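Local structure of homoserine dehydrogenase (Thermoplasma acidophilum, 3ING) at residues Asp84-Cys89 against Ser101-Ala106; Arg166-Val171 against Lys273-Met278; Ala247-Val252 against Ser266-Leu271. The protein probably catalyses the NADPH-linked interconversion of aspartate semialdehyde and homoserine, a step on the way from aspartate to threonine and methionine. One frame throughout, in Å; residues are numbered along the deposited sequence.

From the N terminus, contact 1 comes first: it closes over 11 intervening residues, four of them the start of helix 97-108, inside the NAD-binding part of the chain. Contact 2 opens at strand 164-170 and closes about a hundred residues later, where 273-278 returns to that strand. Contact 3, the hairpin pairing of 247-252 with 266-271, is nested inside that long loop. Contacts 2 and 3 adjoin, their centres about 9 Å apart, and Met-278 CG packs at 3.5 Å on Leu-271 CB. They share the antiparallel sheet, in which strands 164-170 and 249-258 are neighbours. Contact 1 lies across the chain's centre, about 33 Å from contact 2 and 35 Å from contact 3, centre to centre.

Contact 1 (Asp84-Cys89 against Ser101-Ala106); sequences DLLVDC and SLYRMA. With NDP (NADPH dihydro-nicotinamide-adenine-dinucleotide phosphate), chain C.
The one polar bond across this contact joins Tyr-103 to Asp-88: the phenol OH gives its hydrogen to Asp-88 OD2 at 2.6 Å. OD2 accepts through its anti lone pair, the one turned away from OD1, and the two side chains cross at about a right angle, with carboxylate and ring planes 62° apart. OD2 lies at the edge of the ring, near its plane. Asp-88 CG stands anti to the backbone N (chi1 -177°), with CB pointing toward the helix. Both groups have second partners: Asp-88 OD1 is bonded to the hydroxyl of Thr-90, an NADPH-binding residue, and Tyr-103 OH to that of Thr-115 on the next strand. These bonds would restrict rotation of the carboxylate just before the cofactor pocket.

The elements are the first strand and the helix of a beta-alpha-beta unit, 85-88, 97-108 and 112-115, in the Rossmann-type NADP-binding domain. Helix and strand axes run nearly antiparallel, at 168° and 9.4 Å apart, as expected of a helix returning across its sheet. Where the strand ends, Cys-89 O comes within 3.3 Å of C5D of the bound NADPH.

Apolar side chains meet between strand and helix. In one of its two modelled conformers Leu-86 CD2 lies against Leu-102 CG at 3.5 Å, a closeness that is doubtful, and the same methyl sits 4.3 Å from Tyr-103 CD1, at the ring's edge. Closer to the backbones, Leu-86 CB meets Ala-106 CB at 4.0 Å. Leu-102 CD2 lies beside the carboxylate of Asp-88, 4.1 Å from its CG.

Contact 2 (Arg166-Val171 against Lys273-Met278); sequences RFRGIV and KDDFLM
Arg-168 and Asp-275 meet tip to tip in a two-pronged, end-on salt bridge. NH1 of Arg-168 donates to OD1 of Asp-275 at 3.0 Å, almost straight (173° at the hydrogen). The second prong, Arg-168 NH2 to Asp-275 OD2, is shorter at 2.8 Å but more bent, 145°, and enters the syn lone pair. Guanidinium and carboxylate planes are 39° apart; OD1 lies in the guanidinium plane, while OD2 is tilted out of it. Arg-168 CG lies between the backbone N and the carbonyl carbon, and the chain bends at chi3.

Asp-275 OD1 also accepts from the backbone N of Leu-277 at 2.9 Å, forming an Asx turn. This N-H and Arg-168 NH1 approach OD1 from opposite faces of the carboxylate plane, so the turn helps to fix the carboxylate that the arginine grips.

Leu-277 carries the packing. Its CD1 lies over one face of the Arg-168 guanidinium, offset toward the rim and 3.7 Å from NH2, while CD2 touches Gly-169 CA at 4.0 Å. Ile-170 and Leu-277 lie alongside with their ends pointing opposite ways; Ile-170 CD1 is 3.5 Å from Leu-277 O and 4.0 Å from Leu-277 CB. Thus the loop between strands 261-270 and 286-291 folds back on strand 164-170, the middle strand of the antiparallel sheet; within this loop, Phe-276 packs on Phe-276 of the second subunit.

With the arginine's charge matched by a carboxylate and one guanidinium face lined by a methyl, the pairing probably favours a charged Asp-275 and holds the loop by both electrostatic and apolar contact.

Contact 3 (Ala247-Val252 against Ser266-Leu271); sequences ANDRLV and SRIISL
Asn-248 and Leu-271 pair twice where the hairpin of strands 249-258 and 261-270 opens: Leu-271 N donates to Asn-248 O at 2.9 Å, from above the carbonyl plane, and Asn-248 ND2 to Leu-271 O at 2.8 Å, nearly in its own amide plane. Asn-248 CG sits between the backbone N and carbonyl carbon (chi1 64°), and from there the amide turns ND2 to Leu-271 O. An alanine here would probably leave Leu-271 O without this donor and the open end of the hairpin less firmly held.

Regular antiparallel bonding follows: Ile-269 N to Arg-250 O (2.8 Å), Arg-250 N to Ile-269 O, Val-252 N to Arg-267 O and Arg-267 N to Val-252 O. Arg-250 NH1 bonds the carbonyls of Ala-247 and Asp-249, bracing the preceding loop. A hydrogen bond from Ser-270 OG to Asp-249 OD1 is modelled improbably short, its length doubtful; Asp-249 OD2 accepts from Asn-246 N. Arg-267 has its salt bridge with Glu-254.

Ile-269 CD1 packs at 3.7 Å on Val-252 CB and lies over the centre of the Arg-267 guanidinium; on this face Arg-250 packs on Ile-170 of strand 164-170. On the other, Leu-251 and Ile-268 meet Ile-179 of helix 173-183, whose Asn-176 OD1 accepts from Leu-251 N, and Leu-251 also touches helix 212-226.

Contact 1 (Asp84-Cys89 against Ser101-Ala106)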
loop_
_atom_site.group_PDB
_atom_site.type_symbol
_atom_site.label_atom_id
_atom_site.label_comp_id
_atom_site.label_asym_id
_atom_site.label_seq_id
_atom_site.Cartn_x
_atom_site.Cartn_y
_atom_site.Cartn_z
ATOM N N ASP A 84 -8.367 -7.224 -23.837
ATOM C CA ASP A 84 -8.194 -5.900 -23.249
ATOM C C ASP A 84 -6.753 -5.647 -22.777
ATOM O O ASP A 84 -6.334 -4.499 -22.643
ATOM C CB ASP A 84 -9.093 -5.857 -22.052
ATOM C CG ASP A 84 -10.543 -6.177 -22.435
ATOM O OD1 ASP A 84 -11.076 -5.404 -23.254
ATOM O OD2 ASP A 84 -11.106 -7.190 -21.969
ATOM N N LEU A 85 -6.020 -6.726 -22.528
ATOM C CA LEU A 85 -4.753 -6.630 -21.828
ATOM C C LEU A 85 -3.800 -7.754 -22.181
ATOM O O LEU A 85 -4.213 -8.912 -22.310
ATOM C CB LEU A 85 -5.129 -6.666 -20.343
ATOM C CG LEU A 85 -4.254 -6.450 -19.133
ATOM C CD1 LEU A 85 -5.125 -5.879 -17.968
ATOM C CD2 LEU A 85 -3.631 -7.756 -18.756
ATOM N N LEU A 86 -2.523 -7.406 -22.372
ATOM C CA LEU A 86 -1.455 -8.377 -22.562
ATOM C C LEU A 86 -0.639 -8.450 -21.278
ATOM O O LEU A 86 -0.329 -7.417 -20.678
ATOM C CB LEU A 86 -0.521 -7.994 -23.715
ATOM C CG LEU A 86 0.765 -8.850 -23.774
ATOM C CD1 LEU A 86 0.581 -10.128 -24.621
ATOM C CD2 LEU A 86 1.916 -8.016 -24.272
ATOM N N VAL A 87 -0.324 -9.670 -20.845
ATOM C CA VAL A 87 0.470 -9.894 -19.657
ATOM C C VAL A 87 1.797 -10.545 -20.080
ATOM O O VAL A 87 1.818 -11.581 -20.753
ATOM C CB VAL A 87 -0.261 -10.795 -18.664
ATOM C CG1 VAL A 87 0.603 -10.968 -17.368
ATOM C CG2 VAL A 87 -1.666 -10.256 -18.375
ATOM N N ASP A 88 2.897 -9.894 -19.716
ATOM C CA ASP A 88 4.245 -10.366 -20.037
ATOM C C ASP A 88 4.913 -11.012 -18.846
ATOM O O ASP A 88 5.325 -10.324 -17.923
ATOM C CB ASP A 88 5.105 -9.200 -20.512
ATOM C CG ASP A 88 6.495 -9.622 -20.945
ATOM O OD1 ASP A 88 6.734 -10.830 -21.011
ATOM O OD2 ASP A 88 7.348 -8.728 -21.245
ATOM N N CYS A 89 4.958 -12.341 -18.853
ATOM C CA CYS A 89 5.702 -13.091 -17.881
ATOM C C CYS A 89 6.865 -13.852 -18.559
ATOM O O CYS A 89 7.234 -14.975 -18.147
ATOM C CB CYS A 89 4.769 -14.067 -17.162
ATOM S SG CYS A 89 3.580 -13.225 -16.067
ATOM N N SER A 101 8.800 -4.290 -28.574
ATOM C CA SER A 101 8.053 -4.682 -29.726
ATOM C C SER A 101 6.717 -5.310 -29.328
ATOM O O SER A 101 5.679 -5.029 -29.919
ATOM C CB SER A 101 8.888 -5.653 -30.570
ATOM O OG SER A 101 10.090 -5.031 -31.018
ATOM N N LEU A 102 6.750 -6.154 -28.315
ATOM C CA LEU A 102 5.557 -6.774 -27.826
ATOM C C LEU A 102 4.548 -5.757 -27.312
ATOM O O LEU A 102 3.394 -5.830 -27.685
ATOM C CB LEU A 102 5.912 -7.788 -26.747
ATOM C CG LEU A 102 4.818 -8.614 -26.113
ATOM C CD1 LEU A 102 4.194 -9.547 -27.128
ATOM C CD2 LEU A 102 5.441 -9.367 -24.920
ATOM N N TYR A 103 4.985 -4.827 -26.474
ATOM C CA TYR A 103 4.104 -3.846 -25.864
ATOM C C TYR A 103 3.554 -2.917 -26.931
ATOM O O TYR A 103 2.367 -2.621 -26.944
ATOM C CB TYR A 103 4.813 -3.045 -24.760
ATOM C CG TYR A 103 5.503 -3.913 -23.692
ATOM C CD1 TYR A 103 5.175 -5.239 -23.505
ATOM C CD2 TYR A 103 6.525 -3.391 -22.898
ATOM C CE1 TYR A 103 5.865 -6.005 -22.556
ATOM C CE2 TYR A 103 7.205 -4.153 -21.984
ATOM C CZ TYR A 103 6.872 -5.461 -21.821
ATOM O OH TYR A 103 7.592 -6.201 -20.906
ATOM N N ARG A 104 4.404 -2.537 -27.889
ATOM C CA ARG A 104 3.965 -1.684 -28.988
ATOM C C ARG A 104 2.864 -2.399 -29.784
ATOM O O ARG A 104 1.797 -1.829 -30.041
ATOM C CB ARG A 104 5.138 -1.334 -29.898
ATOM C CG ARG A 104 4.658 -0.538 -31.120
ATOM C CD ARG A 104 5.784 0.081 -31.842
ATOM N NE ARG A 104 5.384 0.563 -33.164
ATOM C CZ ARG A 104 6.190 1.202 -33.999
ATOM N NH1 ARG A 104 7.453 1.424 -33.687
ATOM N NH2 ARG A 104 5.731 1.610 -35.172
HETATM N N MSE A 105 3.103 -3.657 -30.137
HETATM C CA MSE A 105 2.083 -4.435 -30.830
HETATM C C MSE A 105 0.778 -4.478 -30.033
HETATM O O MSE A 105 -0.328 -4.265 -30.593
HETATM C CB MSE A 105 2.549 -5.868 -31.047
HETATM C CG MSE A 105 1.486 -6.756 -31.713
HETATM SE SE MSE A 105 2.154 -8.577 -31.953
HETATM C CE MSE A 105 3.688 -8.117 -32.981
ATOM N N ALA A 106 0.893 -4.756 -28.735
ATOM C CA ALA A 106 -0.272 -4.774 -27.848
ATOM C C ALA A 106 -1.018 -3.443 -27.871
ATOM O O ALA A 106 -2.232 -3.417 -28.083
ATOM C CB ALA A 106 0.130 -5.131 -26.424
HETATM P PA NDP C . 10.561 -18.828 -16.313
HETATM O O1A NDP C . 10.211 -19.804 -15.265
HETATM O O2A NDP C . 11.826 -19.066 -17.046
HETATM O O5B NDP C . 9.387 -18.744 -17.412
HETATM C C5B NDP C . 9.443 -17.998 -18.612
HETATM C C4B NDP C . 8.269 -18.357 -19.509
HETATM O O4B NDP C . 8.352 -17.705 -20.750
HETATM C C3B NDP C . 8.260 -19.847 -19.876
HETATM O O3B NDP C . 6.946 -20.287 -20.179
HETATM C C2B NDP C . 9.106 -19.889 -21.103
HETATM O O2B NDP C . 8.873 -20.995 -21.929
HETATM C C1B NDP C . 8.600 -18.649 -21.790
HETATM N N9A NDP C . 9.520 -18.054 -22.752
HETATM C C8A NDP C . 10.886 -18.027 -22.787
HETATM N N7A NDP C . 11.258 -17.276 -23.872
HETATM C C5A NDP C . 10.148 -16.845 -24.489
HETATM C C6A NDP C . 9.999 -16.080 -25.628
HETATM N N6A NDP C . 11.027 -15.390 -26.116
HETATM N N1A NDP C . 8.728 -15.809 -25.987
HETATM C C2A NDP C . 7.623 -16.298 -25.320
HETATM N N3A NDP C . 7.752 -17.060 -24.174
HETATM C C4A NDP C . 9.041 -17.308 -23.797
HETATM O O3 NDP C . 10.585 -17.347 -15.690
HETATM P PN NDP C . 9.806 -16.851 -14.373
HETATM O O1N NDP C . 10.578 -17.269 -13.163
HETATM O O2N NDP C . 8.378 -17.264 -14.531
HETATM O O5D NDP C . 9.927 -15.235 -14.470
HETATM C C5D NDP C . 9.159 -14.635 -15.513
HETATM C C4D NDP C . 9.394 -13.127 -15.496
HETATM O O4D NDP C . 8.975 -12.643 -14.240
HETATM C C3D NDP C . 10.839 -12.729 -15.627
HETATM O O3D NDP C . 11.040 -11.636 -16.531
HETATM C C2D NDP C . 11.261 -12.388 -14.211
HETATM O O2D NDP C . 12.310 -11.459 -14.161
HETATM C C1D NDP C . 9.976 -11.831 -13.646
HETATM N N1N NDP C . 9.909 -11.863 -12.196
HETATM C C2N NDP C . 10.058 -13.058 -11.540
HETATM C C3N NDP C . 10.186 -13.134 -10.161
HETATM C C7N NDP C . 10.196 -14.466 -9.514
HETATM O O7N NDP C . 9.586 -14.545 -8.282
HETATM N N7N NDP C . 10.646 -15.552 -10.129
HETATM C C4N NDP C . 9.822 -11.945 -9.278
HETATM C C5N NDP C . 9.640 -10.699 -10.098
HETATM C C6N NDP C . 9.670 -10.710 -11.491
HETATM P P2B NDP C . 8.935 -22.512 -21.414
HETATM O O1X NDP C . 8.845 -23.237 -22.729
HETATM O O2X NDP C . 7.861 -22.822 -20.329
HETATM O O3X NDP C . 10.295 -22.627 -20.801
#

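Contact 2 (Arg166-Val171 against Lys273-Met278)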
loop_
_atom_site.group_PDB
_atom_site.type_symbol
_atom_site.label_atom_id
_atom_site.label_comp_id
_atom_site.label_asym_id
_atom_site.label_seq_id
_atom_site.Cartn_x
_atom_site.Cartn_y
_atom_site.Cartn_z
ATOM N N ARG A 166 13.094 9.810 -1.024
ATOM C CA ARG A 166 14.010 8.684 -1.201
ATOM C C ARG A 166 13.372 7.331 -1.059
ATOM O O ARG A 166 12.449 7.159 -0.279
ATOM C CB ARG A 166 15.084 8.768 -0.129
ATOM C CG ARG A 166 16.211 7.757 -0.294
ATOM C CD ARG A 166 17.446 8.078 0.600
ATOM N NE ARG A 166 17.217 7.732 1.991
ATOM N N PHE A 167 13.917 6.391 -1.806
ATOM C CA PHE A 167 13.602 4.987 -1.724
ATOM C C PHE A 167 14.861 4.190 -1.392
ATOM O O PHE A 167 15.902 4.388 -1.997
ATOM C CB PHE A 167 13.011 4.528 -3.031
ATOM C CG PHE A 167 12.690 3.023 -3.102
ATOM C CD1 PHE A 167 13.696 2.096 -3.336
ATOM C CD2 PHE A 167 11.386 2.569 -3.022
ATOM C CE1 PHE A 167 13.381 0.719 -3.394
ATOM C CE2 PHE A 167 11.066 1.230 -3.085
ATOM C CZ PHE A 167 12.052 0.301 -3.257
ATOM N N ARG A 168 14.740 3.264 -0.450
ATOM C CA ARG A 168 15.811 2.313 -0.167
ATOM C C ARG A 168 15.209 0.936 0.133
ATOM O O ARG A 168 14.264 0.830 0.888
ATOM C CB ARG A 168 16.703 2.819 0.962
ATOM C CG ARG A 168 16.017 3.034 2.277
ATOM C CD ARG A 168 16.933 3.869 3.233
ATOM N NE ARG A 168 18.128 3.096 3.498
ATOM C CZ ARG A 168 18.188 2.125 4.400
ATOM N NH1 ARG A 168 17.132 1.868 5.154
ATOM N NH2 ARG A 168 19.300 1.426 4.550
ATOM N N GLY A 169 15.673 -0.110 -0.553
ATOM C CA GLY A 169 15.108 -1.412 -0.294
ATOM C C GLY A 169 15.948 -2.573 -0.681
ATOM O O GLY A 169 16.936 -2.421 -1.384
ATOM N N ILE A 170 15.583 -3.732 -0.123
ATOM C CA ILE A 170 16.092 -5.030 -0.553
ATOM C C ILE A 170 15.052 -5.550 -1.524
ATOM O O ILE A 170 13.982 -6.013 -1.110
ATOM C CB ILE A 170 16.265 -5.990 0.667
ATOM C CG1 ILE A 170 17.393 -5.469 1.592
ATOM C CG2 ILE A 170 16.564 -7.405 0.232
ATOM C CD1 ILE A 170 17.426 -6.170 2.967
ATOM N N VAL A 171 15.317 -5.396 -2.827
ATOM C CA VAL A 171 14.316 -5.672 -3.848
ATOM C C VAL A 171 14.723 -6.742 -4.847
ATOM O O VAL A 171 13.913 -7.143 -5.636
ATOM C CB VAL A 171 13.945 -4.345 -4.614
ATOM C CG1 VAL A 171 13.326 -3.291 -3.666
ATOM C CG2 VAL A 171 15.140 -3.758 -5.377
ATOM N N LYS A 273 21.966 -2.431 12.998
ATOM C CA LYS A 273 21.009 -3.288 13.662
ATOM C C LYS A 273 19.618 -2.710 13.662
ATOM O O LYS A 273 18.664 -3.442 13.524
ATOM C CB LYS A 273 21.447 -3.547 15.124
ATOM N N ASP A 274 19.496 -1.400 13.820
ATOM C CA ASP A 274 18.184 -0.756 13.888
ATOM C C ASP A 274 17.610 -0.292 12.538
ATOM O O ASP A 274 16.572 0.352 12.494
ATOM C CB ASP A 274 18.260 0.414 14.868
ATOM C CG ASP A 274 18.695 -0.040 16.252
ATOM O OD1 ASP A 274 18.105 -1.035 16.751
ATOM O OD2 ASP A 274 19.633 0.575 16.829
ATOM N N ASP A 275 18.267 -0.643 11.443
ATOM C CA ASP A 275 17.776 -0.313 10.112
ATOM C C ASP A 275 16.522 -1.125 9.842
ATOM O O ASP A 275 16.526 -2.313 10.108
ATOM C CB ASP A 275 18.869 -0.704 9.122
ATOM C CG ASP A 275 18.628 -0.184 7.709
ATOM O OD1 ASP A 275 17.491 -0.263 7.196
ATOM O OD2 ASP A 275 19.624 0.273 7.107
ATOM N N PHE A 276 15.470 -0.539 9.275
ATOM C CA PHE A 276 14.253 -1.326 8.969
ATOM C C PHE A 276 14.567 -2.519 8.088
ATOM O O PHE A 276 13.984 -3.586 8.215
ATOM C CB PHE A 276 13.178 -0.494 8.273
ATOM C CG PHE A 276 12.032 -1.321 7.730
ATOM C CD1 PHE A 276 11.096 -1.860 8.588
ATOM C CD2 PHE A 276 11.925 -1.599 6.377
ATOM C CE1 PHE A 276 10.079 -2.673 8.126
ATOM C CE2 PHE A 276 10.912 -2.388 5.900
ATOM C CZ PHE A 276 9.964 -2.921 6.781
ATOM N N LEU A 277 15.521 -2.341 7.204
ATOM C CA LEU A 277 15.809 -3.383 6.222
ATOM C C LEU A 277 16.363 -4.634 6.871
ATOM O O LEU A 277 16.328 -5.726 6.276
ATOM C CB LEU A 277 16.754 -2.853 5.127
ATOM C CG LEU A 277 16.212 -1.734 4.234
ATOM C CD1 LEU A 277 17.253 -1.335 3.118
ATOM C CD2 LEU A 277 14.836 -2.152 3.670
HETATM N N MSE A 278 16.917 -4.489 8.066
HETATM C CA MSE A 278 17.384 -5.646 8.804
HETATM C C MSE A 278 16.225 -6.433 9.410
HETATM O O MSE A 278 16.447 -7.536 9.889
HETATM C CB MSE A 278 18.373 -5.217 9.905
HETATM C CG MSE A 278 19.748 -4.850 9.335
HETATM SE SE MSE A 278 20.705 -6.360 8.545
HETATM C CE MSE A 278 20.944 -7.242 10.173
#

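Contact 3 (Ala247-Val252 against Ser266-Leu271)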
loop_
_atom_site.group_PDB
_atom_site.type_symbol
_atom_site.label_atom_id
_atom_site.label_comp_id
_atom_site.label_asym_id
_atom_site.label_seq_id
_atom_site.Cartn_x
_atom_site.Cartn_y
_atom_site.Cartn_z
ATOM N N ALA A 247 27.365 -10.952 8.213
ATOM C CA ALA A 247 25.977 -11.314 8.507
ATOM C C ALA A 247 25.012 -10.162 8.229
ATOM O O ALA A 247 23.844 -10.384 7.932
ATOM C CB ALA A 247 25.848 -11.761 9.967
ATOM N N ASN A 248 25.507 -8.928 8.317
ATOM C CA ASN A 248 24.678 -7.755 8.073
ATOM C C ASN A 248 24.820 -7.111 6.673
ATOM O O ASN A 248 24.276 -6.044 6.420
ATOM C CB ASN A 248 24.884 -6.716 9.189
ATOM C CG ASN A 248 26.285 -6.159 9.238
ATOM O OD1 ASN A 248 27.249 -6.839 8.871
ATOM N ND2 ASN A 248 26.418 -4.910 9.725
ATOM N N ASP A 249 25.455 -7.817 5.741
ATOM C CA ASP A 249 25.584 -7.332 4.372
ATOM C C ASP A 249 24.329 -7.679 3.564
ATOM O O ASP A 249 23.842 -8.828 3.592
ATOM C CB ASP A 249 26.786 -7.965 3.640
ATOM C CG ASP A 249 28.132 -7.495 4.170
ATOM O OD1 ASP A 249 28.224 -6.420 4.787
ATOM O OD2 ASP A 249 29.106 -8.232 3.952
ATOM N N ARG A 250 23.856 -6.673 2.842
ATOM C CA ARG A 250 22.723 -6.765 1.946
ATOM C C ARG A 250 23.009 -5.943 0.690
ATOM O O ARG A 250 23.744 -4.925 0.732
ATOM C CB ARG A 250 21.475 -6.223 2.604
ATOM C CG ARG A 250 21.081 -6.850 3.930
ATOM C CD ARG A 250 20.505 -8.242 3.778
ATOM N NE ARG A 250 20.001 -8.673 5.080
ATOM C CZ ARG A 250 20.751 -9.206 6.028
ATOM N NH1 ARG A 250 22.052 -9.402 5.851
ATOM N NH2 ARG A 250 20.198 -9.588 7.150
ATOM N N LEU A 251 22.428 -6.386 -0.425
ATOM C CA LEU A 251 22.477 -5.641 -1.677
ATOM C C LEU A 251 21.259 -4.710 -1.659
ATOM O O LEU A 251 20.107 -5.116 -1.866
ATOM C CB LEU A 251 22.490 -6.588 -2.886
ATOM C CG LEU A 251 22.738 -6.002 -4.291
ATOM C CD1 LEU A 251 21.533 -5.270 -4.858
ATOM C CD2 LEU A 251 24.003 -5.097 -4.309
ATOM N N VAL A 252 21.529 -3.446 -1.392
ATOM C CA VAL A 252 20.486 -2.444 -1.236
ATOM C C VAL A 252 20.413 -1.556 -2.467
ATOM O O VAL A 252 21.430 -1.088 -2.978
ATOM C CB VAL A 252 20.774 -1.550 0.012
ATOM C CG1 VAL A 252 19.740 -0.435 0.158
ATOM C CG2 VAL A 252 20.833 -2.428 1.320
ATOM N N SER A 266 22.657 0.469 -6.717
ATOM C CA SER A 266 22.532 -0.812 -5.998
ATOM C C SER A 266 23.934 -1.212 -5.490
ATOM O O SER A 266 24.898 -1.269 -6.250
ATOM C CB SER A 266 21.952 -1.886 -6.898
ATOM O OG SER A 266 20.625 -1.530 -7.280
ATOM N N ARG A 267 24.067 -1.466 -4.204
ATOM C CA ARG A 267 25.403 -1.680 -3.658
ATOM C C ARG A 267 25.334 -2.576 -2.434
ATOM O O ARG A 267 24.314 -2.688 -1.807
ATOM C CB ARG A 267 26.052 -0.331 -3.330
ATOM C CG ARG A 267 25.329 0.500 -2.292
ATOM C CD ARG A 267 25.970 1.906 -2.141
ATOM N NE ARG A 267 25.183 2.815 -1.293
ATOM C CZ ARG A 267 25.496 3.163 -0.039
ATOM N NH1 ARG A 267 26.590 2.708 0.559
ATOM N NH2 ARG A 267 24.714 3.993 0.639
ATOM N N ILE A 268 26.435 -3.230 -2.111
ATOM C CA ILE A 268 26.466 -4.066 -0.927
ATOM C C ILE A 268 26.769 -3.181 0.281
ATOM O O ILE A 268 27.765 -2.483 0.298
ATOM C CB ILE A 268 27.457 -5.253 -1.063
ATOM C CG1 ILE A 268 26.934 -6.262 -2.088
ATOM C CG2 ILE A 268 27.599 -5.920 0.269
ATOM C CD1 ILE A 268 27.956 -7.286 -2.581
ATOM N N ILE A 269 25.894 -3.204 1.283
ATOM C CA ILE A 269 26.026 -2.383 2.460
ATOM C C ILE A 269 25.927 -3.237 3.723
ATOM O O ILE A 269 25.092 -4.137 3.803
ATOM C CB ILE A 269 24.871 -1.362 2.585
ATOM C CG1 ILE A 269 24.617 -0.604 1.290
ATOM C CG2 ILE A 269 25.189 -0.352 3.665
ATOM C CD1 ILE A 269 23.546 0.477 1.447
ATOM N N SER A 270 26.730 -2.910 4.728
ATOM C CA SER A 270 26.623 -3.540 6.039
ATOM C C SER A 270 25.672 -2.704 6.862
ATOM O O SER A 270 26.019 -1.612 7.311
ATOM C CB SER A 270 27.975 -3.615 6.737
ATOM O OG SER A 270 28.816 -4.512 6.050
ATOM N N LEU A 271 24.482 -3.236 7.084
ATOM C CA LEU A 271 23.425 -2.482 7.734
ATOM C C LEU A 271 23.537 -2.460 9.247
ATOM O O LEU A 271 24.015 -3.407 9.869
ATOM C CB LEU A 271 22.068 -3.072 7.352
ATOM C CG LEU A 271 21.733 -3.050 5.857
ATOM C CD1 LEU A 271 20.421 -3.764 5.598
ATOM C CD2 LEU A 271 21.682 -1.601 5.327
#